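Local atomic coordinates of putative hemin ABC transport system, membrane protein (Burkholderia cenocepacia J2315, PDB entry 5B57), a protein that probably forms the membrane-spanning subunit of an ABC importer that carries heme across the inner membrane of the bacterium. Residues Leu343-Ala348 with Val362-Leu367. Residues are numbered along the deposited sequence; the frame is centred on the assembly and turned at random.
Sequences LAADLA and VLTALL
Leu363, with chi1 at -97°, lays its branch point CG against Ala345 and places CD1 beside Ala348, about one turn further along the facing helix. Leu363 CG rests on Ala345 O at 3.7 Å, a van der Waals contact with a backbone carbonyl, while Leu363 CD1 meets Ala348 CB at 4.0 Å. In Thr364 the methyl CG2 lies back alongside the backbone N, opposite the carbonyl carbon, and from there reaches Ala345 CB at 4.2 Å. The same torsion places OG1 where it bonds Gly361 O in its own helix and, weakly, Gly309 O. From 362-367, Ala345 CB meets this methyl and, at 4.2 Å, Leu363 CB. With alanines facing the leucine, the segment axes come within 9.3 Å. The side-chain contacts are apolar, joining 327-352 and 360-378, successive helices of the FecCD-type permease, predicted to cross the membrane, which run obliquely antiparallel (126° between the segments) after a short connection. Around them, Leu343 packs on helices 54-72 and 94-128, Asp346 forms a salt bridge with Arg107 of helix 94-128 while also touching Leu360, and Val362, Ala365 and Leu366 pack against helix 196-220 of the second subunit, another copy of this protein.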
ATOM      1  N   LEU A 343      21.576 -19.041  13.985  1.00 27.34           N
ATOM      2  CA  LEU A 343      22.511 -20.079  14.378  1.00 28.60           C
ATOM      3  C   LEU A 343      22.349 -21.332  13.513  1.00 28.86           C
ATOM      4  O   LEU A 343      23.333 -21.902  13.031  1.00 26.55           O
ATOM      5  CB  LEU A 343      22.268 -20.356  15.853  1.00 29.47           C
ATOM      6  CG  LEU A 343      23.029 -21.355  16.678  1.00 31.78           C
ATOM      7  CD1 LEU A 343      24.477 -20.938  16.789  1.00 32.07           C
ATOM      8  CD2 LEU A 343      22.324 -21.293  18.008  1.00 31.91           C
ATOM      9  N   ALA A 344      21.106 -21.770  13.296  1.00 29.54           N
ATOM     10  CA  ALA A 344      20.862 -22.866  12.363  1.00 30.62           C
ATOM     11  C   ALA A 344      21.458 -22.566  10.990  1.00 30.72           C
ATOM     12  O   ALA A 344      21.994 -23.474  10.326  1.00 26.71           O
ATOM     13  CB  ALA A 344      19.360 -23.133  12.256  1.00 25.86           C
ATOM     14  N   ALA A 345      21.393 -21.293  10.566  1.00 29.64           N
ATOM     15  CA  ALA A 345      21.952 -20.880   9.280  1.00 29.86           C
ATOM     16  C   ALA A 345      23.478 -20.878   9.277  1.00 32.69           C
ATOM     17  O   ALA A 345      24.080 -21.191   8.237  1.00 33.65           O
ATOM     18  CB  ALA A 345      21.444 -19.504   8.890  1.00 27.40           C
ATOM     19  N   ASP A 346      24.127 -20.501  10.404  1.00 33.89           N
ATOM     20  CA  ASP A 346      25.591 -20.448  10.417  1.00 36.23           C
ATOM     21  C   ASP A 346      26.188 -21.814  10.661  1.00 39.12           C
ATOM     22  O   ASP A 346      27.230 -22.152  10.084  1.00 40.70           O
ATOM     23  CB  ASP A 346      26.115 -19.465  11.461  1.00 37.32           C
ATOM     24  CG  ASP A 346      27.620 -19.168  11.289  1.00 40.22           C
ATOM     25  OD1 ASP A 346      27.997 -18.571  10.254  1.00 40.14           O
ATOM     26  OD2 ASP A 346      28.421 -19.510  12.194  1.00 43.70           O
ATOM     27  N   LEU A 347      25.539 -22.608  11.509  1.00 39.82           N
ATOM     28  CA  LEU A 347      25.845 -24.024  11.559  1.00 39.54           C
ATOM     29  C   LEU A 347      25.705 -24.666  10.187  1.00 39.85           C
ATOM     30  O   LEU A 347      26.475 -25.570   9.849  1.00 40.93           O
ATOM     31  CB  LEU A 347      24.939 -24.690  12.567  1.00 38.17           C
ATOM     32  CG  LEU A 347      25.675 -25.666  13.445  1.00 39.84           C
ATOM     33  CD1 LEU A 347      25.117 -25.446  14.811  1.00 40.57           C
ATOM     34  CD2 LEU A 347      25.385 -27.060  12.938  1.00 40.88           C
ATOM     35  N   ALA A 348      24.737 -24.224   9.380  1.00 39.46           N
ATOM     36  CA  ALA A 348      24.625 -24.770   8.033  1.00 41.56           C
ATOM     37  C   ALA A 348      25.802 -24.360   7.137  1.00 43.44           C
ATOM     38  O   ALA A 348      26.307 -25.183   6.367  1.00 45.42           O
ATOM     39  CB  ALA A 348      23.300 -24.366   7.405  1.00 40.32           C
ATOM     40  N   VAL A 362      23.955 -15.763   2.144  1.00 24.03           N
ATOM     41  CA  VAL A 362      23.483 -16.732   1.161  1.00 24.75           C
ATOM     42  C   VAL A 362      22.537 -17.715   1.822  1.00 25.96           C
ATOM     43  O   VAL A 362      21.478 -18.036   1.269  1.00 27.33           O
ATOM     44  CB  VAL A 362      24.665 -17.441   0.467  1.00 23.75           C
ATOM     45  CG1 VAL A 362      24.309 -18.873   0.176  1.00 24.49           C
ATOM     46  CG2 VAL A 362      25.024 -16.743  -0.848  1.00 23.83           C
ATOM     47  N   LEU A 363      22.874 -18.166   3.037  1.00 26.32           N
ATOM     48  CA  LEU A 363      22.027 -19.127   3.742  1.00 26.17           C
ATOM     49  C   LEU A 363      20.740 -18.479   4.256  1.00 27.27           C
ATOM     50  O   LEU A 363      19.661 -19.075   4.167  1.00 28.08           O
ATOM     51  CB  LEU A 363      22.813 -19.771   4.883  1.00 26.01           C
ATOM     52  CG  LEU A 363      23.449 -21.141   4.619  1.00 26.62           C
ATOM     53  CD1 LEU A 363      22.372 -22.112   4.286  1.00 26.88           C
ATOM     54  CD2 LEU A 363      24.461 -21.126   3.498  1.00 25.73           C
ATOM     55  N   THR A 364      20.805 -17.251   4.773  1.00 26.11           N
ATOM     56  CA  THR A 364      19.550 -16.652   5.213  1.00 23.91           C
ATOM     57  C   THR A 364      18.620 -16.346   4.043  1.00 24.75           C
ATOM     58  O   THR A 364      17.401 -16.334   4.228  1.00 24.96           O
ATOM     59  CB  THR A 364      19.804 -15.406   6.047  1.00 22.35           C
ATOM     60  OG1 THR A 364      20.493 -14.419   5.273  1.00 25.20           O
ATOM     61  CG2 THR A 364      20.643 -15.779   7.181  1.00 20.36           C
ATOM     62  N   ALA A 365      19.157 -16.097   2.840  1.00 24.12           N
ATOM     63  CA  ALA A 365      18.289 -15.963   1.675  1.00 20.06           C
ATOM     64  C   ALA A 365      17.636 -17.287   1.332  1.00 20.71           C
ATOM     65  O   ALA A 365      16.537 -17.310   0.765  1.00 22.20           O
ATOM     66  CB  ALA A 365      19.058 -15.450   0.465  1.00 26.37           C
ATOM     67  N   LEU A 366      18.281 -18.389   1.658  1.00 21.51           N
ATOM     68  CA  LEU A 366      17.649 -19.665   1.393  1.00 33.56           C
ATOM     69  C   LEU A 366      16.601 -20.025   2.440  1.00 33.59           C
ATOM     70  O   LEU A 366      15.937 -21.057   2.292  1.00 35.05           O
ATOM     71  CB  LEU A 366      18.709 -20.752   1.283  1.00 34.31           C
ATOM     72  CG  LEU A 366      19.658 -20.485   0.121  1.00 23.57           C
ATOM     73  CD1 LEU A 366      20.822 -21.440   0.237  1.00 24.65           C
ATOM     74  CD2 LEU A 366      18.916 -20.614  -1.202  1.00 23.71           C
ATOM     75  N   LEU A 367      16.443 -19.209   3.491  1.00 32.22           N
ATOM     76  CA  LEU A 367      15.240 -19.221   4.323  1.00 30.17           C
ATOM     77  C   LEU A 367      14.171 -18.295   3.756  1.00 31.11           C
ATOM     78  O   LEU A 367      13.005 -18.683   3.642  1.00 32.69           O
ATOM     79  CB  LEU A 367      15.552 -18.785   5.753  1.00 27.91           C
ATOM     80  CG  LEU A 367      16.183 -19.799   6.688  1.00 29.01           C
ATOM     81  CD1 LEU A 367      16.887 -19.096   7.820  1.00 29.33           C
ATOM     82  CD2 LEU A 367      15.093 -20.675   7.231  1.00 30.13           C
TER